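Local atomic coordinates of c-di-GMP synthase (Capnocytophaga granulosa, PDB entry 6WT9), a protein that makes the second messenger 3',3'-c-di-GMP from two molecules of GTP in a CBASS antiphage defence system. Residues 4-8 and 339-343; 39-45 and 346-350; 45-49 and 288-292; 52-57 and 89-95; 274-278 and 294-299. All coordinates share one frame. Numbering follows the deposited sequence.

Contact 1: residues 4-8 and 339-343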
# COMPACT_ATOMS: atom_id res chain seq x y z
N LYS A 4 21.62 14.79 -3.35
CA LYS A 4 21.20 13.59 -2.64
C LYS A 4 22.38 12.73 -2.21
O LYS A 4 23.30 12.48 -2.99
CB LYS A 4 20.25 12.75 -3.50
CG LYS A 4 18.84 13.31 -3.59
CD LYS A 4 17.91 12.33 -4.29
CE LYS A 4 16.48 12.82 -4.27
NZ LYS A 4 15.57 11.90 -5.01
N ASN A 5 22.35 12.29 -0.95
CA ASN A 5 23.37 11.41 -0.39
C ASN A 5 22.81 9.99 -0.44
O ASN A 5 22.10 9.55 0.46
CB ASN A 5 23.72 11.83 1.04
CG ASN A 5 24.89 11.05 1.62
OD1 ASN A 5 25.24 9.97 1.14
ND2 ASN A 5 25.50 11.60 2.66
N TYR A 6 23.13 9.27 -1.52
CA TYR A 6 22.56 7.94 -1.70
C TYR A 6 23.12 6.94 -0.71
O TYR A 6 22.45 5.95 -0.39
CB TYR A 6 22.78 7.48 -3.14
CG TYR A 6 21.98 8.28 -4.14
CD1 TYR A 6 20.60 8.14 -4.21
CD2 TYR A 6 22.60 9.18 -5.00
CE1 TYR A 6 19.86 8.88 -5.12
CE2 TYR A 6 21.87 9.92 -5.91
CZ TYR A 6 20.50 9.76 -5.96
OH TYR A 6 19.76 10.49 -6.87
N SER A 7 24.34 7.17 -0.21
CA SER A 7 24.88 6.31 0.84
C SER A 7 24.04 6.39 2.10
O SER A 7 23.69 5.36 2.70
CB SER A 7 26.33 6.70 1.14
OG SER A 7 26.82 6.01 2.27
N ALA A 8 23.70 7.61 2.53
CA ALA A 8 22.86 7.77 3.71
C ALA A 8 21.42 7.33 3.44
O ALA A 8 20.76 6.75 4.31
CB ALA A 8 22.90 9.22 4.20
N GLU A 339 11.45 14.47 -7.89
CA GLU A 339 12.26 13.42 -7.29
C GLU A 339 12.67 12.37 -8.32
O GLU A 339 13.83 11.94 -8.35
CB GLU A 339 11.50 12.77 -6.14
CG GLU A 339 11.09 13.73 -5.04
CD GLU A 339 12.27 14.26 -4.25
OE1 GLU A 339 13.30 13.55 -4.18
OE2 GLU A 339 12.18 15.38 -3.70
N VAL A 340 11.73 11.96 -9.18
CA VAL A 340 12.06 10.98 -10.22
C VAL A 340 13.06 11.57 -11.20
O VAL A 340 14.01 10.90 -11.62
CB VAL A 340 10.78 10.51 -10.93
CG1 VAL A 340 11.12 9.56 -12.06
CG2 VAL A 340 9.84 9.86 -9.93
N LYS A 341 12.87 12.84 -11.57
CA LYS A 341 13.81 13.51 -12.47
C LYS A 341 15.22 13.54 -11.88
O LYS A 341 16.20 13.35 -12.60
CB LYS A 341 13.32 14.93 -12.76
CG LYS A 341 14.28 15.78 -13.58
CD LYS A 341 13.75 17.20 -13.73
CE LYS A 341 12.73 17.31 -14.85
NZ LYS A 341 13.36 17.21 -16.19
N ILE A 342 15.33 13.75 -10.57
CA ILE A 342 16.64 13.77 -9.92
C ILE A 342 17.28 12.39 -9.97
O ILE A 342 18.46 12.25 -10.33
CB ILE A 342 16.51 14.28 -8.47
CG1 ILE A 342 16.15 15.77 -8.45
CG2 ILE A 342 17.80 14.03 -7.70
CD1 ILE A 342 15.96 16.33 -7.06
N ILE A 343 16.52 11.35 -9.61
CA ILE A 343 17.05 9.99 -9.66
C ILE A 343 17.47 9.63 -11.08
O ILE A 343 18.56 9.12 -11.32
CB ILE A 343 16.02 8.99 -9.11
CG1 ILE A 343 15.61 9.35 -7.69
CG2 ILE A 343 16.58 7.58 -9.17
CD1 ILE A 343 16.70 9.18 -6.67

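Contact 2: residues 39-45 and 346-350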
# COMPACT_ATOMS: atom_id res chain seq x y z
N ASN A 39 28.43 1.18 -5.57
CA ASN A 39 27.72 2.22 -6.31
C ASN A 39 26.44 2.53 -5.55
O ASN A 39 25.48 1.75 -5.59
CB ASN A 39 27.43 1.78 -7.74
CG ASN A 39 27.16 2.95 -8.65
OD1 ASN A 39 26.02 3.38 -8.81
ND2 ASN A 39 28.21 3.49 -9.26
N ASP A 40 26.41 3.69 -4.89
CA ASP A 40 25.34 3.99 -3.94
C ASP A 40 24.00 4.25 -4.62
O ASP A 40 22.95 3.90 -4.07
CB ASP A 40 25.73 5.18 -3.07
CG ASP A 40 26.96 4.91 -2.23
OD1 ASP A 40 27.14 3.76 -1.78
OD2 ASP A 40 27.76 5.85 -2.01
N VAL A 41 24.01 4.86 -5.81
CA VAL A 41 22.74 5.18 -6.45
C VAL A 41 22.04 3.92 -6.93
O VAL A 41 20.80 3.83 -6.89
CB VAL A 41 22.94 6.20 -7.59
CG1 VAL A 41 23.75 5.59 -8.73
CG2 VAL A 41 21.60 6.71 -8.10
N LEU A 42 22.80 2.91 -7.37
CA LEU A 42 22.18 1.65 -7.76
C LEU A 42 21.67 0.87 -6.56
O LEU A 42 20.65 0.18 -6.66
CB LEU A 42 23.17 0.79 -8.56
CG LEU A 42 23.76 1.39 -9.83
CD1 LEU A 42 24.64 0.37 -10.54
CD2 LEU A 42 22.66 1.90 -10.76
N LYS A 43 22.36 0.97 -5.42
CA LYS A 43 21.89 0.31 -4.20
C LYS A 43 20.55 0.88 -3.76
O LYS A 43 19.63 0.13 -3.42
CB LYS A 43 22.92 0.47 -3.08
CG LYS A 43 24.27 -0.17 -3.33
CD LYS A 43 25.18 0.07 -2.13
CE LYS A 43 26.55 -0.55 -2.31
NZ LYS A 43 27.40 -0.32 -1.11
N TYR A 44 20.44 2.21 -3.74
CA TYR A 44 19.21 2.85 -3.27
C TYR A 44 18.04 2.52 -4.19
O TYR A 44 16.94 2.20 -3.71
CB TYR A 44 19.42 4.36 -3.18
CG TYR A 44 18.20 5.13 -2.75
CD1 TYR A 44 17.74 5.08 -1.44
CD2 TYR A 44 17.51 5.93 -3.66
CE1 TYR A 44 16.62 5.79 -1.05
CE2 TYR A 44 16.39 6.64 -3.27
CZ TYR A 44 15.95 6.57 -1.97
OH TYR A 44 14.84 7.28 -1.58
N ILE A 45 18.25 2.57 -5.50
CA ILE A 45 17.18 2.27 -6.44
C ILE A 45 16.76 0.81 -6.35
O ILE A 45 15.57 0.49 -6.33
CB ILE A 45 17.61 2.65 -7.87
CG1 ILE A 45 17.89 4.15 -7.97
CG2 ILE A 45 16.53 2.25 -8.88
CD1 ILE A 45 18.59 4.55 -9.25
N ASN A 346 20.74 11.22 -12.18
CA ASN A 346 21.88 10.58 -11.53
C ASN A 346 22.09 9.14 -11.99
O ASN A 346 23.14 8.57 -11.69
CB ASN A 346 21.72 10.61 -10.01
CG ASN A 346 21.57 12.02 -9.46
OD1 ASN A 346 21.97 12.99 -10.10
ND2 ASN A 346 20.98 12.13 -8.28
N LEU A 347 21.14 8.56 -12.71
CA LEU A 347 21.18 7.16 -13.10
C LEU A 347 21.55 6.94 -14.56
O LEU A 347 22.11 5.89 -14.89
CB LEU A 347 19.81 6.51 -12.82
CG LEU A 347 19.53 5.11 -13.37
CD1 LEU A 347 20.38 4.06 -12.67
CD2 LEU A 347 18.05 4.77 -13.24
N GLN A 348 21.26 7.91 -15.43
CA GLN A 348 21.36 7.69 -16.87
C GLN A 348 22.76 7.30 -17.33
O GLN A 348 22.90 6.67 -18.38
CB GLN A 348 20.89 8.94 -17.63
CG GLN A 348 21.59 10.22 -17.21
CD GLN A 348 20.95 11.46 -17.81
OE1 GLN A 348 20.31 11.39 -18.86
NE2 GLN A 348 21.11 12.60 -17.15
N SER A 349 23.80 7.65 -16.56
CA SER A 349 25.16 7.28 -16.96
C SER A 349 25.41 5.78 -16.86
O SER A 349 26.37 5.29 -17.47
CB SER A 349 26.18 8.04 -16.10
OG SER A 349 26.05 7.69 -14.73
N TYR A 350 24.59 5.05 -16.10
CA TYR A 350 24.71 3.61 -15.98
C TYR A 350 23.80 2.85 -16.93
O TYR A 350 23.84 1.62 -16.96
CB TYR A 350 24.42 3.17 -14.54
CG TYR A 350 25.16 3.96 -13.48
CD1 TYR A 350 26.43 3.58 -13.07
CD2 TYR A 350 24.58 5.07 -12.88
CE1 TYR A 350 27.11 4.29 -12.10
CE2 TYR A 350 25.25 5.79 -11.91
CZ TYR A 350 26.52 5.39 -11.52
OH TYR A 350 27.19 6.11 -10.56

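Contact 3: residues 45-49 and 288-292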
# COMPACT_ATOMS: atom_id res chain seq x y z
N ILE A 45 18.25 2.57 -5.50
CA ILE A 45 17.18 2.27 -6.44
C ILE A 45 16.76 0.81 -6.35
O ILE A 45 15.57 0.49 -6.33
CB ILE A 45 17.61 2.65 -7.87
CG1 ILE A 45 17.89 4.15 -7.97
CG2 ILE A 45 16.53 2.25 -8.88
CD1 ILE A 45 18.59 4.55 -9.25
N THR A 46 17.74 -0.10 -6.27
CA THR A 46 17.42 -1.52 -6.24
C THR A 46 16.67 -1.89 -4.96
O THR A 46 15.72 -2.68 -5.00
CB THR A 46 18.69 -2.36 -6.36
OG1 THR A 46 19.36 -2.04 -7.58
CG2 THR A 46 18.34 -3.84 -6.37
N LEU A 47 17.08 -1.33 -3.82
CA LEU A 47 16.40 -1.64 -2.57
C LEU A 47 15.03 -0.97 -2.50
O LEU A 47 14.09 -1.55 -1.94
CB LEU A 47 17.26 -1.22 -1.38
CG LEU A 47 16.74 -1.69 -0.02
CD1 LEU A 47 16.46 -3.18 -0.04
CD2 LEU A 47 17.73 -1.34 1.09
N ALA A 48 14.89 0.23 -3.06
CA ALA A 48 13.60 0.91 -3.05
C ALA A 48 12.56 0.19 -3.91
O ALA A 48 11.36 0.44 -3.74
CB ALA A 48 13.76 2.36 -3.53
N MSE A 49 12.99 -0.67 -4.82
CA MSE A 49 12.08 -1.44 -5.65
C MSE A 49 11.89 -2.84 -5.08
O MSE A 49 10.93 -3.53 -5.41
CB MSE A 49 12.60 -1.54 -7.08
CG MSE A 49 12.65 -0.21 -7.81
SE MSE A 49 13.38 -0.39 -9.61
CE MSE A 49 12.98 1.41 -10.25
N LYS A 288 15.28 -3.32 -13.82
CA LYS A 288 14.93 -2.50 -12.67
C LYS A 288 15.31 -1.04 -12.89
O LYS A 288 14.53 -0.13 -12.55
CB LYS A 288 15.61 -3.05 -11.42
CG LYS A 288 17.09 -3.35 -11.60
CD LYS A 288 17.70 -3.96 -10.36
CE LYS A 288 19.16 -4.33 -10.60
NZ LYS A 288 19.82 -4.86 -9.37
N TYR A 289 16.48 -0.78 -13.47
CA TYR A 289 16.93 0.60 -13.63
C TYR A 289 16.13 1.32 -14.71
O TYR A 289 15.85 2.52 -14.59
CB TYR A 289 18.42 0.62 -13.96
CG TYR A 289 19.26 -0.03 -12.89
CD1 TYR A 289 18.95 0.13 -11.54
CD2 TYR A 289 20.35 -0.82 -13.21
CE1 TYR A 289 19.71 -0.47 -10.56
CE2 TYR A 289 21.12 -1.42 -12.24
CZ TYR A 289 20.79 -1.24 -10.91
OH TYR A 289 21.54 -1.84 -9.93
N GLN A 290 15.76 0.61 -15.78
CA GLN A 290 14.99 1.22 -16.86
C GLN A 290 13.57 1.57 -16.45
O GLN A 290 12.89 2.29 -17.19
CB GLN A 290 14.97 0.28 -18.07
CG GLN A 290 16.35 0.04 -18.67
CD GLN A 290 16.39 -1.18 -19.56
OE1 GLN A 290 15.57 -2.09 -19.43
NE2 GLN A 290 17.36 -1.22 -20.47
N LEU A 291 13.10 1.09 -15.30
CA LEU A 291 11.79 1.49 -14.81
C LEU A 291 11.76 2.96 -14.39
O LEU A 291 10.68 3.56 -14.36
CB LEU A 291 11.36 0.61 -13.64
CG LEU A 291 11.22 -0.89 -13.95
CD1 LEU A 291 10.87 -1.67 -12.69
CD2 LEU A 291 10.18 -1.13 -15.03
N VAL A 292 12.91 3.54 -14.08
CA VAL A 292 12.98 4.94 -13.63
C VAL A 292 12.66 5.88 -14.79
O VAL A 292 11.82 6.78 -14.62
CB VAL A 292 14.34 5.26 -12.99
CG1 VAL A 292 14.43 6.74 -12.66
CG2 VAL A 292 14.55 4.41 -11.75

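Contact 4: residues 52-57 and 89-95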
# COMPACT_ATOMS: atom_id res chain seq x y z
N VAL A 52 9.65 -6.07 0.52
CA VAL A 52 9.96 -6.38 1.91
C VAL A 52 10.04 -7.90 2.06
O VAL A 52 9.24 -8.64 1.47
CB VAL A 52 8.89 -5.79 2.85
CG1 VAL A 52 9.06 -6.31 4.27
CG2 VAL A 52 8.96 -4.27 2.83
N SER A 53 11.04 -8.36 2.81
CA SER A 53 11.24 -9.79 2.97
C SER A 53 9.99 -10.43 3.58
O SER A 53 9.35 -9.83 4.45
CB SER A 53 12.45 -10.06 3.86
OG SER A 53 12.50 -11.42 4.25
N PRO A 54 9.61 -11.63 3.14
CA PRO A 54 8.44 -12.30 3.74
C PRO A 54 8.61 -12.59 5.22
O PRO A 54 7.61 -12.86 5.90
CB PRO A 54 8.31 -13.59 2.92
CG PRO A 54 9.67 -13.81 2.33
CD PRO A 54 10.23 -12.44 2.07
N GLU A 55 9.84 -12.55 5.74
CA GLU A 55 10.05 -12.67 7.18
C GLU A 55 9.24 -11.64 7.95
O GLU A 55 8.61 -11.96 8.96
CB GLU A 55 11.54 -12.53 7.50
CG GLU A 55 11.89 -12.71 8.97
CD GLU A 55 12.23 -14.15 9.31
OE1 GLU A 55 11.95 -15.04 8.49
OE2 GLU A 55 12.79 -14.38 10.41
N TYR A 56 9.24 -10.39 7.47
CA TYR A 56 8.43 -9.35 8.10
C TYR A 56 6.96 -9.46 7.70
O TYR A 56 6.08 -9.29 8.55
CB TYR A 56 8.96 -7.97 7.71
CG TYR A 56 10.32 -7.65 8.28
CD1 TYR A 56 10.47 -7.26 9.60
CD2 TYR A 56 11.46 -7.74 7.49
CE1 TYR A 56 11.71 -6.96 10.12
CE2 TYR A 56 12.71 -7.44 8.00
CZ TYR A 56 12.83 -7.06 9.32
OH TYR A 56 14.07 -6.76 9.84
N THR A 57 6.69 -9.74 6.43
CA THR A 57 5.31 -9.74 5.94
C THR A 57 4.49 -10.85 6.60
O THR A 57 3.32 -10.65 6.93
CB THR A 57 5.29 -9.89 4.42
OG1 THR A 57 6.11 -8.88 3.83
CG2 THR A 57 3.87 -9.76 3.89
N ASN A 89 1.82 -6.74 -1.42
CA ASN A 89 3.28 -6.76 -1.27
C ASN A 89 3.92 -5.50 -1.85
O ASN A 89 5.01 -5.53 -2.43
CB ASN A 89 3.87 -8.03 -1.89
CG ASN A 89 5.30 -8.29 -1.45
OD1 ASN A 89 5.71 -7.86 -0.37
ND2 ASN A 89 6.06 -9.00 -2.27
N THR A 90 3.21 -4.38 -1.71
CA THR A 90 3.72 -3.08 -2.13
C THR A 90 4.10 -2.21 -0.94
O THR A 90 4.44 -1.03 -1.13
CB THR A 90 2.68 -2.35 -3.00
OG1 THR A 90 1.45 -2.25 -2.28
CG2 THR A 90 2.45 -3.11 -4.30
N HIS A 91 4.05 -2.75 0.27
CA HIS A 91 4.51 -2.01 1.43
C HIS A 91 6.03 -1.86 1.39
O HIS A 91 6.75 -2.70 0.83
CB HIS A 91 4.07 -2.71 2.72
CG HIS A 91 4.53 -4.14 2.84
ND1 HIS A 91 4.18 -5.11 1.94
CD2 HIS A 91 5.30 -4.75 3.77
CE1 HIS A 91 4.72 -6.26 2.30
NE2 HIS A 91 5.40 -6.07 3.41
N ILE A 92 6.51 -0.78 1.99
CA ILE A 92 7.94 -0.45 1.97
C ILE A 92 8.58 -0.52 3.34
O ILE A 92 9.81 -0.40 3.43
CB ILE A 92 8.19 0.94 1.34
CG1 ILE A 92 7.43 2.02 2.13
CG2 ILE A 92 7.76 0.96 -0.12
CD1 ILE A 92 7.67 3.42 1.61
N LYS A 93 7.81 -0.70 4.41
CA LYS A 93 8.34 -0.80 5.76
C LYS A 93 8.27 -2.23 6.25
O LYS A 93 7.26 -2.92 6.04
CB LYS A 93 7.58 0.12 6.72
CG LYS A 93 7.49 1.57 6.28
CD LYS A 93 7.06 2.45 7.44
CE LYS A 93 5.88 1.86 8.19
NZ LYS A 93 5.55 2.64 9.42
N GLY A 94 9.34 -2.69 6.90
CA GLY A 94 9.31 -4.01 7.50
C GLY A 94 8.26 -4.13 8.58
O GLY A 94 7.63 -5.18 8.73
N TYR A 95 8.05 -3.06 9.35
CA TYR A 95 7.02 -3.03 10.38
C TYR A 95 5.70 -2.53 9.81
O TYR A 95 5.04 -1.65 10.37
CB TYR A 95 7.48 -2.16 11.55
CG TYR A 95 8.57 -2.77 12.38
CD1 TYR A 95 8.74 -4.15 12.43
CD2 TYR A 95 9.45 -1.98 13.10
CE1 TYR A 95 9.74 -4.72 13.19
CE2 TYR A 95 10.46 -2.54 13.87
CZ TYR A 95 10.60 -3.91 13.91
OH TYR A 95 11.60 -4.48 14.67
O HOH W 1 6.99 -5.08 -0.19
O HOH W 2 6.83 -9.55 1.20

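Contact 5: residues 274-278 and 294-299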
# COMPACT_ATOMS: atom_id res chain seq x y z
N ILE A 274 -1.45 5.51 -10.47
CA ILE A 274 -0.52 6.11 -11.42
C ILE A 274 0.29 5.02 -12.12
O ILE A 274 0.44 5.03 -13.35
CB ILE A 274 0.39 7.13 -10.72
CG1 ILE A 274 -0.42 8.35 -10.27
CG2 ILE A 274 1.53 7.56 -11.63
CD1 ILE A 274 0.39 9.38 -9.52
N CYS A 275 0.81 4.07 -11.35
CA CYS A 275 1.61 3.00 -11.94
C CYS A 275 0.74 2.02 -12.73
O CYS A 275 1.13 1.57 -13.81
CB CYS A 275 2.39 2.27 -10.85
SG CYS A 275 3.56 3.32 -9.96
N TYR A 276 -0.44 1.70 -12.19
CA TYR A 276 -1.37 0.80 -12.88
C TYR A 276 -1.83 1.37 -14.21
O TYR A 276 -2.23 0.60 -15.10
CB TYR A 276 -2.57 0.52 -11.98
CG TYR A 276 -3.51 -0.55 -12.50
CD1 TYR A 276 -3.21 -1.89 -12.35
CD2 TYR A 276 -4.71 -0.20 -13.12
CE1 TYR A 276 -4.07 -2.87 -12.82
CE2 TYR A 276 -5.57 -1.17 -13.59
CZ TYR A 276 -5.25 -2.51 -13.44
OH TYR A 276 -6.11 -3.48 -13.90
N ASN A 277 -1.79 2.69 -14.38
CA ASN A 277 -2.20 3.31 -15.63
C ASN A 277 -1.18 3.12 -16.75
O ASN A 277 -1.54 3.23 -17.93
CB ASN A 277 -2.47 4.80 -15.41
CG ASN A 277 -2.90 5.51 -16.68
OD1 ASN A 277 -2.07 6.08 -17.39
ND2 ASN A 277 -4.20 5.49 -16.96
N ILE A 278 0.08 2.83 -16.41
CA ILE A 278 1.11 2.66 -17.43
C ILE A 278 0.82 1.41 -18.24
O ILE A 278 0.59 0.32 -17.69
CB ILE A 278 2.50 2.59 -16.78
CG1 ILE A 278 2.77 3.86 -15.96
CG2 ILE A 278 3.57 2.40 -17.85
CD1 ILE A 278 4.06 3.81 -15.17
N ILE A 294 10.88 5.19 -17.31
CA ILE A 294 9.49 4.92 -17.64
C ILE A 294 8.56 5.63 -16.65
O ILE A 294 7.53 6.18 -17.04
CB ILE A 294 9.24 3.41 -17.69
CG1 ILE A 294 10.00 2.80 -18.87
CG2 ILE A 294 7.75 3.10 -17.77
CD1 ILE A 294 10.08 1.31 -18.84
N LEU A 295 8.92 5.62 -15.37
CA LEU A 295 8.15 6.39 -14.39
C LEU A 295 8.26 7.88 -14.66
O LEU A 295 7.29 8.63 -14.47
CB LEU A 295 8.63 6.06 -12.97
CG LEU A 295 8.19 4.70 -12.43
CD1 LEU A 295 8.84 4.41 -11.09
CD2 LEU A 295 6.67 4.65 -12.30
N TYR A 296 9.43 8.33 -15.12
CA TYR A 296 9.59 9.74 -15.46
C TYR A 296 8.66 10.13 -16.61
O TYR A 296 7.99 11.17 -16.55
CB TYR A 296 11.04 10.03 -15.83
CG TYR A 296 11.27 11.44 -16.34
CD1 TYR A 296 11.39 12.50 -15.46
CD2 TYR A 296 11.35 11.70 -17.70
CE1 TYR A 296 11.60 13.79 -15.92
CE2 TYR A 296 11.56 12.98 -18.17
CZ TYR A 296 11.68 14.02 -17.27
OH TYR A 296 11.88 15.30 -17.73
N GLU A 297 8.61 9.30 -17.66
CA GLU A 297 7.76 9.62 -18.80
C GLU A 297 6.29 9.66 -18.41
O GLU A 297 5.54 10.54 -18.86
CB GLU A 297 7.97 8.60 -19.92
CG GLU A 297 7.22 8.93 -21.19
CD GLU A 297 6.89 7.71 -22.02
OE1 GLU A 297 5.81 7.70 -22.66
OE2 GLU A 297 7.69 6.76 -22.03
N GLN A 298 5.85 8.72 -17.57
CA GLN A 298 4.47 8.71 -17.12
C GLN A 298 4.15 9.95 -16.29
O GLN A 298 3.14 10.62 -16.53
CB GLN A 298 4.18 7.43 -16.33
CG GLN A 298 2.87 7.47 -15.54
CD GLN A 298 1.64 7.28 -16.41
OE1 GLN A 298 1.73 7.21 -17.63
NE2 GLN A 298 0.47 7.20 -15.77
N LEU A 299 5.00 10.26 -15.31
CA LEU A 299 4.74 11.42 -14.46
C LEU A 299 4.83 12.72 -15.26
O LEU A 299 4.03 13.63 -15.04
CB LEU A 299 5.72 11.44 -13.29
CG LEU A 299 5.29 10.75 -11.99
CD1 LEU A 299 4.91 9.29 -12.23
CD2 LEU A 299 6.39 10.85 -10.95

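Contact 1: residues 4-8 and 339-343
One salt bridge carries the polar part of this contact. Lys-4 NZ donates to Glu-339 OE1 at 2.9 Å. The lysine reaches it with chi2, chi3 and chi4 all in the t well, so its chain runs nearly straight across the gap. The backbones stay well apart: the closest CA pair, Lys-4 and Ile-342, is 8.6 Å apart. The second carboxylate oxygen of Glu-339 bonds Ser-260.

Apolar packing comes from the methylene chain of the same lysine and from Tyr-6. Lys-4 CD lies 3.8 Å from Ile-342 CG2. Ile-343 CD1 sits at the edge of the Tyr-6 ring, 3.5 Å from Tyr-6 CE1. The tyrosine OH bonds Asn-346, further along helix 327-347.

A helix start lies next to the contact. Asn-5 is the N-cap of helix 6-17, and its OD1 accepts from Ala-8 N at 3.1 Å. This capping bond closes the first turn of the helix, just after Lys-4. On another face of helix 327-347, Val-340 packs against helices 245-259 and 291-304.

The first modelled residues are thus tied to the last long helix by long side chains. The charge pair and the apolar patch lie side by side. The lysine serves both: its methylene chain lies on isoleucine while its ammonium group meets the glutamate.

Contact 2: residues 39-45 and 346-350
Residues 40-45 form the first turns of helix 40-49, with Asn-39 at the N-cap position. Residues 346-347 are the weakly bonded end of helix 327-347. The chain goes on in a turn, in which Tyr-350 N bonds Leu-347 O at 2.9 Å. The two backbones come closest at Val-41 and Leu-347, whose CA atoms are 7.1 Å apart.

The Tyr-350 side chain points toward the start of helix 40-49. Asn-39 ND2 donates to Tyr-350 OH at 3.1 Å. Leu-42 CD2 lies over one face of the tyrosine ring, 4.2 Å from Tyr-350 CG, and Val-41 CG1 is 3.5 Å from Tyr-350 CE2. Deeper in the contact, Leu-347 CD1 meets Leu-42 CD2 at 3.7 Å and Ile-45 CD1 at 3.9 Å. Asn-346 adds a looser contact, its CB 4.3 Å from Val-41 CG2. The amide of Asn-346 bonds Tyr-6 of helix 6-17.

Leu-347 and Ile-45 both continue onto Val-292 of helix 291-304, so the apolar strip extends into the core. This is helix-end packing within a helical bundle. The C-terminal end of the chain folds against an N-terminal helix, and together they build part of the helical lobe that accompanies the nucleotidyltransferase core in this CD-NTase.

Contact 3: residues 45-49 and 288-292
Met-49, present as selenomethionine, spans this contact with an extended side chain. Its chi1 is m, and chi2 and chi3 are both t. This carries Met-49 SE to 3.2 Å from Lys-288 O. It also brings Met-49 CE to 3.8 Å from Leu-291 CB and 3.7 Å from Val-292 CG2.

Lys-288 is extended as well, with chi1 p and the remaining angles t. It runs toward Thr-46, where Lys-288 NZ gives a weak hydrogen bond to Thr-46 OG1 at 3.4 Å. The ammonium group has stronger partners in Asn-33 and Asp-35. Thr-46 takes chi1 m, and its hydroxyl bonds Leu-42 O within its own helix.

Tyr-289, with chi1 m, puts the edge of its ring toward the helix. Ile-45 CG2 is 4.2 Å from Tyr-289 CD1, and Thr-46 OG1 is 3.2 Å from Tyr-289 OH. That hydroxyl bonds Asp-35. With chi1 m, Ile-45 also brings its CG2 to 4.1 Å from Val-292 CG2.

The contact joins helix 40-49 to the start of helix 291-304 and the residues just before it. Phe-252 of helix 245-259 touches both Ile-45 and Met-49, and Leu-347 of helix 327-347 touches both Ile-45 and Val-292. Four helices therefore meet here in a buried core.

Contact 4: residues 52-57 and 89-95
Asn-89 has positive phi and ends helix 85-88 in a Schellman motif. Its OD1 accepts from water 2 at 2.6 Å. Water 2 also donates to Val-52 O at 2.6 Å and accepts from Thr-57 OG1 at 2.8 Å. Thr-90 turns away toward helix 245-259.

His-91 makes the direct polar link: His-91 NE2 donates to Thr-57 OG1 at 2.9 Å. Val-52 packs on the same residue, with Val-52 CB 3.5 Å from His-91 NE2 and Val-52 CG2 3.4 Å from His-91 O. Water 1 accepts from Val-52 N at 2.9 Å and lies 2.6 Å from His-91 O.

Past Ile-92 and Lys-93, which point away, the loop closes on Tyr-56. Gly-94 CA lies over the Tyr-56 ring in a CH-pi contact, 4.2 Å from the ring centroid. A CB on this residue would sit tight against the ring. The Tyr-56 hydroxyl bonds Asn-18. Tyr-95 CE1 then reaches Tyr-56 CE1 at 4.3 Å.

The loop connects helix 85-88 to strand 98-104. In nucleotidyltransferases of this superfamily, a Gly-Ser motif at the start of such a helix and acidic residues near such a strand contribute to the active site, as is probably true here. The contact fastens that connection to the start of helix 54-71.

Contact 5: residues 274-278 and 294-299
Gln-298 and Ile-278 give up the most surface here, with Ile-274 next. Gln-298 points from helix 291-304 toward the end of helix 268-276. Its chi1 is t and its chi2 p, which brings the amide against residues 277-278. Gln-298 NE2 donates to Asn-277 OD1 at 3.2 Å. Asn-277 OD1 is also held by Lys-308, its stronger polar partner.

Ile-278 follows the helix, in extended backbone geometry. Its side chain lies against the flat amide of Gln-298, with Ile-278 CG1 3.6 Å from Gln-298 CD. Ile-278 CG2 meets Ile-294 CG2 at 4.2 Å. Ile-278 CD1 meets Leu-295 CD2 at 4.0 Å. So one isoleucine touches side chains from two successive turns of helix 291-304. Cys-275 SG adds a contact to Leu-295 CD2 at 4.1 Å.

Ile-274 lies four residues before Ile-278, within helix 268-276. Ile-274 CG2 lies 3.8 Å from Leu-299 CD1 and 4.1 Å from Gln-298 CG.

The backbones stay 6.9 Å apart at their closest CA pair, Ile-278 and Gln-298. Behind the contact, Cys-275 also touches helix 245-259, and Leu-299 touches helix 327-347. The end of helix 268-276 and the residues after it pack on helix 291-304, mostly through apolar groups, with one side-chain hydrogen bond. This joins two consecutive helices of the all-helical part of the enzyme across their connecting loop.

Contacts 1, 2 and 3 form one continuous cluster. The centres of contacts 1 and 2 are about 9 Å apart, as are those of contacts 2 and 3, which share Ile-45. Ile-343 CG2 of contact 1 packs 3.6 Å from Ile-45 CD1. Contact 5 touches contact 1, where Lys-341 NZ is 2.9 Å from Tyr-296 OH, and shares helix 291-304 with contact 3. Contact 4 stands apart, its centre about 17 Å from that of contact 3 and 22 to 23 Å from the others. It lies in the nucleotidyltransferase region, beside elements that probably form part of the active site, while the others join chain ends and helices in the helical part.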